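Local coordinates for protein uronate isomerase (PDB 2Q01) that catalyses the isomerisation of D-glucuronate to D-fructuronate and of D-galacturonate to D-tagaturonate in pentose and glucuronate interconversion, at residues S105-Y108 with L109-G112; T113-W116 with V117-N120; A135-A138 with D139-F142; R442-E446 with H447-L451. One frame throughout, in Å; residues are numbered along the deposited sequence.

Contact 1: S105-Y108 with L109-G112; sequences SHFY and LFRG
Phe107 and Phe110, one 3-10 turn apart, form the tight side of this contact. Their side chains cross at about a right angle, with CD1 of Phe107 3.9 Å from CD1 of Phe110. With CG anti to the backbone N (chi1 -173°), the Phe107 ring can meet Phe110 although its CB points away. The carbonyl O of Phe107 lies at the edge of the Phe110 ring, 3.5 Å from CD1, and accepts the Phe110 N-H at 3.2 Å. Equivalent i to i+3 bonds run from Leu109 N to His106 O and from Arg111 N to Tyr108 O, which makes this a short 3-10 turn.

The other side is looser: His106 and Tyr108 are partly exposed, and the second subunit covers part of it. The His106 side chain offers little more than its CB, 4.1 Å from CD2 of Leu109, while its ND1 bonds to Val102 O. CB of Tyr108 lies over one face of the guanidinium at the end of the extended Arg111 chain, 3.9 Å from NE, and the Tyr108 ring meets Tyr410 of the second subunit edge-to-face.

The turn joins helix 96-105 to helix 114-126. Leu109 and Phe110 pack on helix 67-74, and Phe107 lies against Leu119 and Asn120 of helix 114-126.

Contact 2: T113-W116 with V117-N120; sequences TPSW and VWLN
The opening turns of helix 114-126 set the side chains of Pro114 and Trp116 against those of Trp118 and Asn120, four residues on in each case. Pro114 and Trp118 lie side by side. CB of Pro114 makes a CH-pi contact over the six-membered ring of Trp118, 3.9 Å from its centroid, while the carbonyl O of Pro114 comes over the same indole, 3.3 Å from CD2. That oxygen also accepts the Trp118 N-H at 3.0 Å, so a single residue engages both the backbone and the side chain of Trp118. Arg428 of helix 425-445 adds a cation-pi contact to the indole. An alanine in place of Trp118 is likely to strip Pro114 CB of its aromatic partner, to leave the Arg428 charge without its pi face and to open a gap beside Val431.

Trp116 is turned another way, its CG anti to the backbone N (chi1 -172°), which carries the indole to the boundary with the second subunit, where NE1 bonds to Glu453 of that subunit. Within the helix, Leu119 N donates to Ser115 O and Asn120 N to Trp116 O. The amide of Asn120 stands almost upright on the Trp116 indole, the two planes 85° apart, with ND2 over the centre of the ring system and 3.3 Å from CE2.

Contact 3: A135-A138 with D139-F142; sequences ASNA and DDYF
Asn137 meets Asp140 and Tyr141 across the first turn of helix 138-149; its carbonyl O takes the first helical bond, while its side chain lies against Tyr141 and shares a water with Asp140. From CB the Asn137 side chain leaves with CG anti to the backbone N (chi1 -153°), which brings CG to 3.9 Å from CD1 of Tyr141. At the fork the two ends divide their work. OD1 looks to Asp140: a water lies 2.8 Å from OD1 of Asn137 and 2.9 Å from OD2 of Asp140, placed to bond to both oxygens, though it may not serve every acceptor near it at once. The amide and carboxylate planes are only 15° apart. ND2 goes to the other neighbour and reaches the edge of the Tyr141 ring, while it donates to Phe132 O, earlier in the same loop.

In the backbone, Asn137 O accepts the Tyr141 N-H at 3.2 Å, and Ala138 O accepts Phe142 N at 3.0 Å. Asp139 is turned to helix 96-105, where its OD2 forms salt bridges with Arg97 and Arg101. The Tyr141 ring stands almost at right angles to the Asn137 amide, with its CE1 3.4 Å from ND2.

Contact 4: R442-E446 with H447-L451; sequences RMVAE and HRMDL
Helix 425-445 ends in a Schellman motif: His447, at a positive phi of 61°, turns the chain so that Arg448 N bonds to Met443 O at 2.7 Å and His447 N to Val444 O at 3.0 Å. Met443 O takes a second donor, Met449 N, and a water joins Val444 O to Met449 O beyond the turn.

Met443 carries much of the side-chain contact. Its CE sits over the centre of the Arg448 guanidinium, 3.7 Å from CZ, and its SD is 3.4 Å from NH2 of Arg448. CB of Met443 packs against CG of Met449, and CG2 of Val444 lies 3.8 Å from that same CG. Glu446 OE2 makes a long ion pair with Arg448 NE at 3.7 Å, well out of the guanidinium plane, so the attraction is one of charge alone and NE stays buried without a hydrogen-bond partner.

NH1 of Arg442 and NH2 of Arg448 come within 3.1 Å of each other; both make salt bridges to Glu394 of the third subunit, which probably offsets the like charges, and Arg442 also pairs with Glu401. A leucine in place of Arg448 would probably leave Glu394 with one cation fewer and Glu446 without its mate. With His447 NE2 bonded to Arg22 of the third subunit, this is a charged helix end probably balanced partly within the chain and partly by that subunit.

How the contacts relate
Contacts 1 and 2 are buried and continuous in the chain, and they share one packed core: Phe107 reaches Leu119 (CE1 to CD1, 3.8 Å) and Phe110 reaches Ser115. Contact 3, nearer the surface, adjoins contact 1 through Ser105 and Ala135; its chemistry is correspondingly more polar, with a water and acidic side chains. Contact 4, partly buried at a subunit interface, stands apart, its centre about 36 Å from that of contact 1, at the far end of helix 425-445, whose residues Arg428 and Val431 back contact 2. Assembly joins them across chains: Trp116 packs on Arg448 of the second subunit, so an aromatic helix start in one copy meets a charged helix end in another.

Contact 1: S105-Y108 with L109-G112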
ATOM      1  N   SER B 105       6.904 -20.303  27.836  1.00 32.72           N
ATOM      2  CA  SER B 105       7.924 -19.321  28.239  1.00 43.91           C
ATOM      3  C   SER B 105       8.199 -18.261  27.173  1.00 47.08           C
ATOM      4  O   SER B 105       8.855 -17.254  27.446  1.00 48.83           O
ATOM      5  CB  SER B 105       9.229 -20.024  28.603  1.00 41.53           C
ATOM      6  OG  SER B 105       9.024 -20.959  29.646  1.00 65.14           O
ATOM      7  N   HIS B 106       7.696 -18.503  25.964  1.00 49.90           N
ATOM      8  CA  HIS B 106       7.863 -17.592  24.840  1.00 47.55           C
ATOM      9  C   HIS B 106       6.525 -17.110  24.273  1.00 50.08           C
ATOM     10  O   HIS B 106       6.480 -16.537  23.186  1.00 49.91           O
ATOM     11  CB  HIS B 106       8.695 -18.260  23.744  1.00 46.38           C
ATOM     12  CG  HIS B 106      10.143 -18.397  24.090  1.00 46.21           C
ATOM     13  ND1 HIS B 106      10.715 -19.604  24.430  1.00 45.15           N
ATOM     14  CD2 HIS B 106      11.134 -17.478  24.155  1.00 53.39           C
ATOM     15  CE1 HIS B 106      11.999 -19.424  24.682  1.00 50.55           C
ATOM     16  NE2 HIS B 106      12.279 -18.142  24.525  1.00 63.28           N
ATOM     17  N   PHE B 107       5.445 -17.330  25.021  1.00 45.20           N
ATOM     18  CA  PHE B 107       4.098 -16.943  24.592  1.00 39.57           C
ATOM     19  C   PHE B 107       3.923 -15.421  24.497  1.00 37.41           C
ATOM     20  O   PHE B 107       3.086 -14.942  23.736  1.00 41.55           O
ATOM     21  CB  PHE B 107       3.043 -17.590  25.503  1.00 35.65           C
ATOM     22  CG  PHE B 107       1.619 -17.384  25.051  1.00 46.83           C
ATOM     23  CD1 PHE B 107       1.239 -17.652  23.736  1.00 48.74           C
ATOM     24  CD2 PHE B 107       0.652 -16.931  25.949  1.00 35.21           C
ATOM     25  CE1 PHE B 107      -0.078 -17.457  23.315  1.00 47.96           C
ATOM     26  CE2 PHE B 107      -0.667 -16.740  25.542  1.00 43.11           C
ATOM     27  CZ  PHE B 107      -1.033 -17.006  24.221  1.00 44.01           C
ATOM     28  N   TYR B 108       4.743 -14.675  25.245  1.00 42.92           N
ATOM     29  CA  TYR B 108       4.785 -13.201  25.193  1.00 39.13           C
ATOM     30  C   TYR B 108       5.113 -12.632  23.798  1.00 35.73           C
ATOM     31  O   TYR B 108       4.754 -11.501  23.479  1.00 38.98           O
ATOM     32  CB  TYR B 108       5.780 -12.658  26.235  1.00 38.09           C
ATOM     33  CG  TYR B 108       7.240 -12.894  25.898  1.00 39.79           C
ATOM     34  CD1 TYR B 108       7.850 -14.116  26.173  1.00 51.16           C
ATOM     35  CD2 TYR B 108       8.014 -11.894  25.305  1.00 45.91           C
ATOM     36  CE1 TYR B 108       9.182 -14.340  25.864  1.00 43.76           C
ATOM     37  CE2 TYR B 108       9.353 -12.111  24.994  1.00 40.81           C
ATOM     38  CZ  TYR B 108       9.926 -13.340  25.273  1.00 48.07           C
ATOM     39  OH  TYR B 108      11.245 -13.581  24.974  1.00 54.93           O
ATOM     40  N   LEU B 109       5.791 -13.430  22.978  1.00 42.63           N
ATOM     41  CA  LEU B 109       6.171 -13.001  21.636  1.00 34.30           C
ATOM     42  C   LEU B 109       4.948 -12.639  20.797  1.00 42.68           C
ATOM     43  O   LEU B 109       5.013 -11.770  19.927  1.00 46.43           O
ATOM     44  CB  LEU B 109       6.984 -14.091  20.936  1.00 33.34           C
ATOM     45  CG  LEU B 109       8.503 -13.905  20.929  1.00 23.34           C
ATOM     46  CD1 LEU B 109       8.945 -13.055  22.111  1.00 35.95           C
ATOM     47  CD2 LEU B 109       9.209 -15.252  20.938  1.00 37.81           C
ATOM     48  N   PHE B 110       3.834 -13.312  21.067  1.00 41.51           N
ATOM     49  CA  PHE B 110       2.620 -13.166  20.266  1.00 43.53           C
ATOM     50  C   PHE B 110       1.740 -11.958  20.621  1.00 35.78           C
ATOM     51  O   PHE B 110       0.629 -11.829  20.114  1.00 41.14           O
ATOM     52  CB  PHE B 110       1.822 -14.470  20.303  1.00 34.80           C
ATOM     53  CG  PHE B 110       2.583 -15.652  19.765  1.00 47.66           C
ATOM     54  CD1 PHE B 110       3.246 -16.523  20.624  1.00 51.75           C
ATOM     55  CD2 PHE B 110       2.649 -15.886  18.395  1.00 51.63           C
ATOM     56  CE1 PHE B 110       3.957 -17.613  20.128  1.00 52.37           C
ATOM     57  CE2 PHE B 110       3.355 -16.973  17.890  1.00 31.75           C
ATOM     58  CZ  PHE B 110       4.010 -17.837  18.755  1.00 51.58           C
ATOM     59  N   ARG B 111       2.245 -11.076  21.481  1.00 39.12           N
ATOM     60  CA  ARG B 111       1.566  -9.823  21.815  1.00 36.83           C
ATOM     61  C   ARG B 111       1.344  -8.978  20.562  1.00 44.49           C
ATOM     62  O   ARG B 111       2.300  -8.594  19.880  1.00 40.85           O
ATOM     63  CB  ARG B 111       2.377  -9.023  22.849  1.00 36.30           C
ATOM     64  CG  ARG B 111       2.233  -9.530  24.266  1.00 24.22           C
ATOM     65  CD  ARG B 111       3.283  -8.940  25.191  1.00 44.78           C
ATOM     66  NE  ARG B 111       3.338  -9.653  26.469  1.00 39.89           N
ATOM     67  CZ  ARG B 111       4.110  -9.306  27.498  1.00 51.62           C
ATOM     68  NH1 ARG B 111       4.081 -10.022  28.613  1.00 50.55           N
ATOM     69  NH2 ARG B 111       4.909  -8.249  27.422  1.00 44.96           N
ATOM     70  N   GLY B 112       0.080  -8.723  20.242  1.00 42.30           N
ATOM     71  CA  GLY B 112      -0.260  -7.870  19.110  1.00 38.67           C
ATOM     72  C   GLY B 112      -0.547  -8.614  17.822  1.00 42.20           C
ATOM     73  O   GLY B 112      -0.935  -8.008  16.813  1.00 34.52           O
TER

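Contact 2: T113-W116 with V117-N120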
ATOM      1  N   THR B 113      -0.355  -9.928  17.865  1.00 35.94           N
ATOM      2  CA  THR B 113      -0.531 -10.787  16.702  1.00 36.92           C
ATOM      3  C   THR B 113      -1.924 -11.400  16.760  1.00 41.64           C
ATOM      4  O   THR B 113      -2.507 -11.473  17.839  1.00 47.14           O
ATOM      5  CB  THR B 113       0.541 -11.907  16.658  1.00 32.31           C
ATOM      6  OG1 THR B 113       0.290 -12.866  17.690  1.00 39.17           O
ATOM      7  CG2 THR B 113       1.948 -11.331  16.805  1.00 28.98           C
ATOM      8  N   PRO B 114      -2.475 -11.829  15.604  1.00 44.70           N
ATOM      9  CA  PRO B 114      -3.782 -12.504  15.622  1.00 41.42           C
ATOM     10  C   PRO B 114      -3.810 -13.856  16.355  1.00 43.30           C
ATOM     11  O   PRO B 114      -4.883 -14.309  16.755  1.00 46.76           O
ATOM     12  CB  PRO B 114      -4.100 -12.687  14.133  1.00 39.73           C
ATOM     13  CG  PRO B 114      -2.789 -12.649  13.454  1.00 41.22           C
ATOM     14  CD  PRO B 114      -1.964 -11.681  14.229  1.00 40.53           C
ATOM     15  N   SER B 115      -2.642 -14.472  16.537  1.00 50.29           N
ATOM     16  CA  SER B 115      -2.512 -15.728  17.280  1.00 45.78           C
ATOM     17  C   SER B 115      -2.778 -15.561  18.773  1.00 47.47           C
ATOM     18  O   SER B 115      -3.127 -16.523  19.450  1.00 50.85           O
ATOM     19  CB  SER B 115      -1.121 -16.324  17.077  1.00 48.21           C
ATOM     20  OG  SER B 115      -1.009 -16.926  15.800  1.00 45.61           O
ATOM     21  N   TRP B 116      -2.586 -14.342  19.279  1.00 41.11           N
ATOM     22  CA  TRP B 116      -2.964 -13.986  20.638  1.00 39.31           C
ATOM     23  C   TRP B 116      -4.475 -14.111  20.769  1.00 41.43           C
ATOM     24  O   TRP B 116      -4.973 -14.687  21.732  1.00 53.52           O
ATOM     25  CB  TRP B 116      -2.529 -12.551  20.942  1.00 44.51           C
ATOM     26  CG  TRP B 116      -2.694 -12.108  22.369  1.00 44.81           C
ATOM     27  CD1 TRP B 116      -1.736 -12.112  23.338  1.00 36.41           C
ATOM     28  CD2 TRP B 116      -3.878 -11.570  22.979  1.00 45.56           C
ATOM     29  NE1 TRP B 116      -2.245 -11.621  24.514  1.00 41.03           N
ATOM     30  CE2 TRP B 116      -3.558 -11.281  24.324  1.00 44.15           C
ATOM     31  CE3 TRP B 116      -5.180 -11.307  22.519  1.00 36.77           C
ATOM     32  CZ2 TRP B 116      -4.491 -10.739  25.220  1.00 43.18           C
ATOM     33  CZ3 TRP B 116      -6.105 -10.767  23.407  1.00 44.88           C
ATOM     34  CH2 TRP B 116      -5.754 -10.490  24.746  1.00 39.23           C
ATOM     35  N   VAL B 117      -5.190 -13.575  19.784  1.00 39.49           N
ATOM     36  CA  VAL B 117      -6.647 -13.621  19.752  1.00 33.93           C
ATOM     37  C   VAL B 117      -7.173 -15.057  19.596  1.00 37.87           C
ATOM     38  O   VAL B 117      -8.059 -15.466  20.348  1.00 46.35           O
ATOM     39  CB  VAL B 117      -7.228 -12.680  18.651  1.00 38.51           C
ATOM     40  CG1 VAL B 117      -8.734 -12.798  18.571  1.00 28.14           C
ATOM     41  CG2 VAL B 117      -6.845 -11.220  18.914  1.00 28.81           C
ATOM     42  N   TRP B 118      -6.607 -15.823  18.656  1.00 38.50           N
ATOM     43  CA  TRP B 118      -7.100 -17.180  18.366  1.00 39.45           C
ATOM     44  C   TRP B 118      -6.839 -18.173  19.491  1.00 37.84           C
ATOM     45  O   TRP B 118      -7.731 -18.931  19.855  1.00 42.29           O
ATOM     46  CB  TRP B 118      -6.521 -17.746  17.065  1.00 45.18           C
ATOM     47  CG  TRP B 118      -6.765 -16.927  15.835  1.00 50.15           C
ATOM     48  CD1 TRP B 118      -7.899 -16.232  15.510  1.00 42.17           C
ATOM     49  CD2 TRP B 118      -5.856 -16.745  14.742  1.00 57.30           C
ATOM     50  NE1 TRP B 118      -7.744 -15.614  14.292  1.00 44.90           N
ATOM     51  CE2 TRP B 118      -6.500 -15.911  13.797  1.00 57.02           C
ATOM     52  CE3 TRP B 118      -4.553 -17.195  14.475  1.00 49.27           C
ATOM     53  CZ2 TRP B 118      -5.886 -15.520  12.601  1.00 59.26           C
ATOM     54  CZ3 TRP B 118      -3.942 -16.804  13.287  1.00 56.93           C
ATOM     55  CH2 TRP B 118      -4.609 -15.972  12.365  1.00 54.93           C
ATOM     56  N   LEU B 119      -5.624 -18.166  20.031  1.00 44.62           N
ATOM     57  CA  LEU B 119      -5.248 -19.096  21.091  1.00 39.22           C
ATOM     58  C   LEU B 119      -5.931 -18.805  22.414  1.00 44.67           C
ATOM     59  O   LEU B 119      -6.299 -19.738  23.126  1.00 49.77           O
ATOM     60  CB  LEU B 119      -3.734 -19.131  21.293  1.00 50.21           C
ATOM     61  CG  LEU B 119      -2.895 -20.006  20.365  1.00 46.79           C
ATOM     62  CD1 LEU B 119      -1.436 -19.765  20.668  1.00 54.40           C
ATOM     63  CD2 LEU B 119      -3.242 -21.477  20.531  1.00 41.92           C
ATOM     64  N   ASN B 120      -6.108 -17.526  22.741  1.00 42.28           N
ATOM     65  CA  ASN B 120      -6.845 -17.157  23.951  1.00 42.05           C
ATOM     66  C   ASN B 120      -8.342 -17.431  23.850  1.00 39.73           C
ATOM     67  O   ASN B 120      -8.993 -17.657  24.865  1.00 45.27           O
ATOM     68  CB  ASN B 120      -6.571 -15.708  24.368  1.00 42.74           C
ATOM     69  CG  ASN B 120      -5.176 -15.524  24.971  1.00 43.31           C
ATOM     70  OD1 ASN B 120      -4.676 -16.382  25.706  1.00 44.16           O
ATOM     71  ND2 ASN B 120      -4.550 -14.394  24.667  1.00 47.84           N
TER

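Contact 3: A135-A138 with D139-F142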
ATOM      1  N   ALA B 135       5.205 -19.103  32.025  1.00 62.75           N
ATOM      2  CA  ALA B 135       6.183 -20.148  32.335  1.00 66.20           C
ATOM      3  C   ALA B 135       5.789 -20.969  33.570  1.00 66.39           C
ATOM      4  O   ALA B 135       5.903 -22.196  33.568  1.00 70.30           O
ATOM      5  CB  ALA B 135       7.567 -19.542  32.514  1.00 67.94           C
ATOM      6  N   SER B 136       5.305 -20.286  34.606  1.00 66.04           N
ATOM      7  CA  SER B 136       4.878 -20.928  35.856  1.00 70.78           C
ATOM      8  C   SER B 136       3.508 -21.618  35.754  1.00 69.69           C
ATOM      9  O   SER B 136       3.121 -22.388  36.635  1.00 72.15           O
ATOM     10  CB  SER B 136       4.858 -19.901  36.989  1.00 68.63           C
ATOM     11  OG  SER B 136       4.028 -18.804  36.648  1.00 68.94           O
ATOM     12  N   ASN B 137       2.788 -21.332  34.675  1.00 69.58           N
ATOM     13  CA  ASN B 137       1.448 -21.851  34.444  1.00 58.37           C
ATOM     14  C   ASN B 137       1.467 -23.008  33.454  1.00 60.70           C
ATOM     15  O   ASN B 137       0.447 -23.662  33.231  1.00 62.49           O
ATOM     16  CB  ASN B 137       0.580 -20.723  33.891  1.00 59.98           C
ATOM     17  CG  ASN B 137      -0.881 -20.897  34.209  1.00 76.18           C
ATOM     18  OD1 ASN B 137      -1.276 -21.827  34.913  1.00 98.29           O
ATOM     19  ND2 ASN B 137      -1.701 -19.991  33.697  1.00 91.44           N
ATOM     20  N   ALA B 138       2.647 -23.253  32.880  1.00 57.61           N
ATOM     21  CA  ALA B 138       2.836 -24.141  31.730  1.00 47.01           C
ATOM     22  C   ALA B 138       2.346 -25.564  31.940  1.00 53.23           C
ATOM     23  O   ALA B 138       1.579 -26.087  31.128  1.00 51.19           O
ATOM     24  CB  ALA B 138       4.294 -24.157  31.332  1.00 44.65           C
ATOM     25  N   ASP B 139       2.795 -26.180  33.030  1.00 59.47           N
ATOM     26  CA  ASP B 139       2.498 -27.581  33.322  1.00 62.50           C
ATOM     27  C   ASP B 139       1.019 -27.815  33.610  1.00 61.41           C
ATOM     28  O   ASP B 139       0.475 -28.861  33.258  1.00 58.37           O
ATOM     29  CB  ASP B 139       3.364 -28.080  34.485  1.00 66.56           C
ATOM     30  CG  ASP B 139       4.821 -28.267  34.088  1.00 79.02           C
ATOM     31  OD1 ASP B 139       5.694 -27.591  34.676  1.00 79.02           O
ATOM     32  OD2 ASP B 139       5.094 -29.085  33.181  1.00 86.17           O
ATOM     33  N   ASP B 140       0.381 -26.830  34.237  1.00 63.12           N
ATOM     34  CA  ASP B 140      -1.044 -26.893  34.526  1.00 62.05           C
ATOM     35  C   ASP B 140      -1.854 -26.886  33.232  1.00 58.30           C
ATOM     36  O   ASP B 140      -2.797 -27.660  33.095  1.00 57.14           O
ATOM     37  CB  ASP B 140      -1.465 -25.741  35.446  1.00 68.55           C
ATOM     38  CG  ASP B 140      -2.941 -25.796  35.818  1.00 75.32           C
ATOM     39  OD1 ASP B 140      -3.398 -26.844  36.323  1.00 78.62           O
ATOM     40  OD2 ASP B 140      -3.640 -24.783  35.607  1.00 78.00           O
ATOM     41  N   TYR B 141      -1.464 -26.024  32.289  1.00 62.66           N
ATOM     42  CA  TYR B 141      -2.070 -25.976  30.952  1.00 55.59           C
ATOM     43  C   TYR B 141      -1.923 -27.292  30.195  1.00 56.41           C
ATOM     44  O   TYR B 141      -2.890 -27.777  29.610  1.00 53.03           O
ATOM     45  CB  TYR B 141      -1.445 -24.864  30.112  1.00 52.24           C
ATOM     46  CG  TYR B 141      -2.260 -23.598  29.995  1.00 52.62           C
ATOM     47  CD1 TYR B 141      -2.195 -22.607  30.974  1.00 43.58           C
ATOM     48  CD2 TYR B 141      -3.071 -23.373  28.884  1.00 42.61           C
ATOM     49  CE1 TYR B 141      -2.933 -21.432  30.860  1.00 43.88           C
ATOM     50  CE2 TYR B 141      -3.811 -22.201  28.762  1.00 41.68           C
ATOM     51  CZ  TYR B 141      -3.738 -21.234  29.754  1.00 47.48           C
ATOM     52  OH  TYR B 141      -4.466 -20.071  29.636  1.00 52.04           O
ATOM     53  N   PHE B 142      -0.717 -27.865  30.223  1.00 56.75           N
ATOM     54  CA  PHE B 142      -0.406 -29.067  29.447  1.00 56.55           C
ATOM     55  C   PHE B 142      -1.309 -30.237  29.798  1.00 56.86           C
ATOM     56  O   PHE B 142      -2.053 -30.717  28.943  1.00 56.71           O
ATOM     57  CB  PHE B 142       1.070 -29.475  29.592  1.00 54.02           C
ATOM     58  CG  PHE B 142       1.463 -30.630  28.707  1.00 51.10           C
ATOM     59  CD1 PHE B 142       1.536 -31.926  29.212  1.00 54.63           C
ATOM     60  CD2 PHE B 142       1.741 -30.425  27.358  1.00 42.20           C
ATOM     61  CE1 PHE B 142       1.885 -32.997  28.387  1.00 50.00           C
ATOM     62  CE2 PHE B 142       2.097 -31.486  26.531  1.00 44.54           C
ATOM     63  CZ  PHE B 142       2.164 -32.774  27.046  1.00 41.12           C
TER
HETATM   64  O   HOH W   1      -3.944 -22.213  34.331  1.00 64.54           O

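Contact 4: R442-E446 with H447-L451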
ATOM      1  N   ARG B 442     -18.882   1.213  11.176  1.00 42.33           N
ATOM      2  CA  ARG B 442     -18.274   2.492  10.813  1.00 26.64           C
ATOM      3  C   ARG B 442     -18.975   3.110   9.609  1.00 38.33           C
ATOM      4  O   ARG B 442     -19.037   4.334   9.491  1.00 43.37           O
ATOM      5  CB  ARG B 442     -16.788   2.333  10.525  1.00 30.95           C
ATOM      6  CG  ARG B 442     -15.949   3.492  11.042  1.00 52.09           C
ATOM      7  CD  ARG B 442     -15.079   4.105   9.958  1.00 54.95           C
ATOM      8  NE  ARG B 442     -14.150   3.150   9.361  1.00 59.11           N
ATOM      9  CZ  ARG B 442     -13.535   3.337   8.196  1.00 65.23           C
ATOM     10  NH1 ARG B 442     -13.751   4.447   7.496  1.00 48.59           N
ATOM     11  NH2 ARG B 442     -12.707   2.413   7.730  1.00 65.32           N
ATOM     12  N   MET B 443     -19.497   2.266   8.719  1.00 35.61           N
ATOM     13  CA  MET B 443     -20.286   2.741   7.582  1.00 33.03           C
ATOM     14  C   MET B 443     -21.596   3.338   8.068  1.00 33.46           C
ATOM     15  O   MET B 443     -22.040   4.353   7.540  1.00 35.46           O
ATOM     16  CB  MET B 443     -20.568   1.627   6.555  1.00 37.27           C
ATOM     17  CG  MET B 443     -19.337   0.946   5.955  1.00 36.85           C
ATOM     18  SD  MET B 443     -18.142   2.084   5.236  1.00 42.73           S
ATOM     19  CE  MET B 443     -18.832   2.283   3.599  1.00 62.71           C
ATOM     20  N   VAL B 444     -22.207   2.704   9.072  1.00 34.94           N
ATOM     21  CA  VAL B 444     -23.460   3.189   9.651  1.00 25.46           C
ATOM     22  C   VAL B 444     -23.255   4.461  10.484  1.00 30.49           C
ATOM     23  O   VAL B 444     -24.025   5.415  10.349  1.00 41.55           O
ATOM     24  CB  VAL B 444     -24.175   2.096  10.468  1.00 34.00           C
ATOM     25  CG1 VAL B 444     -25.438   2.643  11.130  1.00 36.04           C
ATOM     26  CG2 VAL B 444     -24.537   0.936   9.574  1.00 34.77           C
ATOM     27  N   ALA B 445     -22.205   4.479  11.308  1.00 31.37           N
ATOM     28  CA  ALA B 445     -21.883   5.630  12.169  1.00 18.52           C
ATOM     29  C   ALA B 445     -21.514   6.884  11.387  1.00 28.86           C
ATOM     30  O   ALA B 445     -21.795   7.994  11.827  1.00 40.35           O
ATOM     31  CB  ALA B 445     -20.766   5.269  13.134  1.00 21.43           C
ATOM     32  N   GLU B 446     -20.883   6.703  10.228  1.00 37.93           N
ATOM     33  CA  GLU B 446     -20.542   7.816   9.340  1.00 26.30           C
ATOM     34  C   GLU B 446     -21.610   8.025   8.258  1.00 28.56           C
ATOM     35  O   GLU B 446     -21.429   8.836   7.349  1.00 34.06           O
ATOM     36  CB  GLU B 446     -19.170   7.600   8.698  1.00 34.19           C
ATOM     37  CG  GLU B 446     -18.004   7.529   9.685  1.00 39.86           C
ATOM     38  CD  GLU B 446     -16.641   7.535   9.003  1.00 54.02           C
ATOM     39  OE1 GLU B 446     -15.616   7.521   9.721  1.00 71.85           O
ATOM     40  OE2 GLU B 446     -16.585   7.561   7.754  1.00 62.03           O
ATOM     41  N   HIS B 447     -22.717   7.290   8.376  1.00 34.60           N
ATOM     42  CA  HIS B 447     -23.915   7.434   7.520  1.00 38.61           C
ATOM     43  C   HIS B 447     -23.629   7.171   6.037  1.00 40.70           C
ATOM     44  O   HIS B 447     -24.215   7.797   5.146  1.00 41.88           O
ATOM     45  CB  HIS B 447     -24.607   8.796   7.731  1.00 34.89           C
ATOM     46  CG  HIS B 447     -24.586   9.271   9.152  1.00 41.11           C
ATOM     47  ND1 HIS B 447     -25.333   8.680  10.148  1.00 32.65           N
ATOM     48  CD2 HIS B 447     -23.892  10.270   9.744  1.00 38.19           C
ATOM     49  CE1 HIS B 447     -25.108   9.301  11.291  1.00 50.38           C
ATOM     50  NE2 HIS B 447     -24.238  10.269  11.072  1.00 39.74           N
ATOM     51  N   ARG B 448     -22.715   6.238   5.797  1.00 36.86           N
ATOM     52  CA  ARG B 448     -22.341   5.811   4.455  1.00 43.17           C
ATOM     53  C   ARG B 448     -23.199   4.626   4.061  1.00 37.89           C
ATOM     54  O   ARG B 448     -23.211   4.209   2.900  1.00 45.22           O
ATOM     55  CB  ARG B 448     -20.865   5.422   4.414  1.00 40.76           C
ATOM     56  CG  ARG B 448     -19.928   6.515   4.870  1.00 32.89           C
ATOM     57  CD  ARG B 448     -18.605   6.412   4.162  1.00 47.14           C
ATOM     58  NE  ARG B 448     -17.633   5.593   4.864  1.00 54.48           N
ATOM     59  CZ  ARG B 448     -16.524   5.121   4.309  1.00 65.36           C
ATOM     60  NH1 ARG B 448     -16.253   5.369   3.034  1.00 61.47           N
ATOM     61  NH2 ARG B 448     -15.695   4.382   5.028  1.00 83.98           N
ATOM     62  N   MET B 449     -23.898   4.076   5.048  1.00 35.21           N
ATOM     63  CA  MET B 449     -24.899   3.055   4.819  1.00 37.20           C
ATOM     64  C   MET B 449     -25.971   3.091   5.908  1.00 37.68           C
ATOM     65  O   MET B 449     -25.720   3.513   7.041  1.00 49.12           O
ATOM     66  CB  MET B 449     -24.239   1.672   4.663  1.00 35.49           C
ATOM     67  CG  MET B 449     -24.397   0.667   5.776  1.00 39.96           C
ATOM     68  SD  MET B 449     -23.525  -0.872   5.413  1.00 33.56           S
ATOM     69  CE  MET B 449     -23.298  -0.764   3.639  1.00 53.12           C
ATOM     70  N   ASP B 450     -27.177   2.678   5.539  1.00 40.35           N
ATOM     71  CA  ASP B 450     -28.282   2.599   6.472  1.00 36.90           C
ATOM     72  C   ASP B 450     -28.163   1.322   7.288  1.00 41.82           C
ATOM     73  O   ASP B 450     -27.617   0.328   6.811  1.00 47.99           O
ATOM     74  CB  ASP B 450     -29.608   2.640   5.711  1.00 38.94           C
ATOM     75  CG  ASP B 450     -29.897   4.014   5.105  1.00 56.65           C
ATOM     76  OD1 ASP B 450     -29.398   5.031   5.638  1.00 76.95           O
ATOM     77  OD2 ASP B 450     -30.636   4.084   4.099  1.00 59.57           O
ATOM     78  N   LEU B 451     -28.671   1.348   8.516  1.00 43.24           N
ATOM     79  CA  LEU B 451     -28.610   0.182   9.391  1.00 42.75           C
ATOM     80  C   LEU B 451     -29.262  -1.034   8.739  1.00 39.99           C
ATOM     81  O   LEU B 451     -28.740  -2.146   8.811  1.00 45.02           O
ATOM     82  CB  LEU B 451     -29.284   0.484  10.732  1.00 48.10           C
ATOM     83  CG  LEU B 451     -28.506   0.080  11.987  1.00 34.98           C
ATOM     84  CD1 LEU B 451     -29.383   0.200  13.224  1.00 47.45           C
ATOM     85  CD2 LEU B 451     -27.957  -1.332  11.848  1.00 40.72           C
TER
HETATM   86  O   HOH W   2     -26.542   5.390   8.906  1.00 45.65           O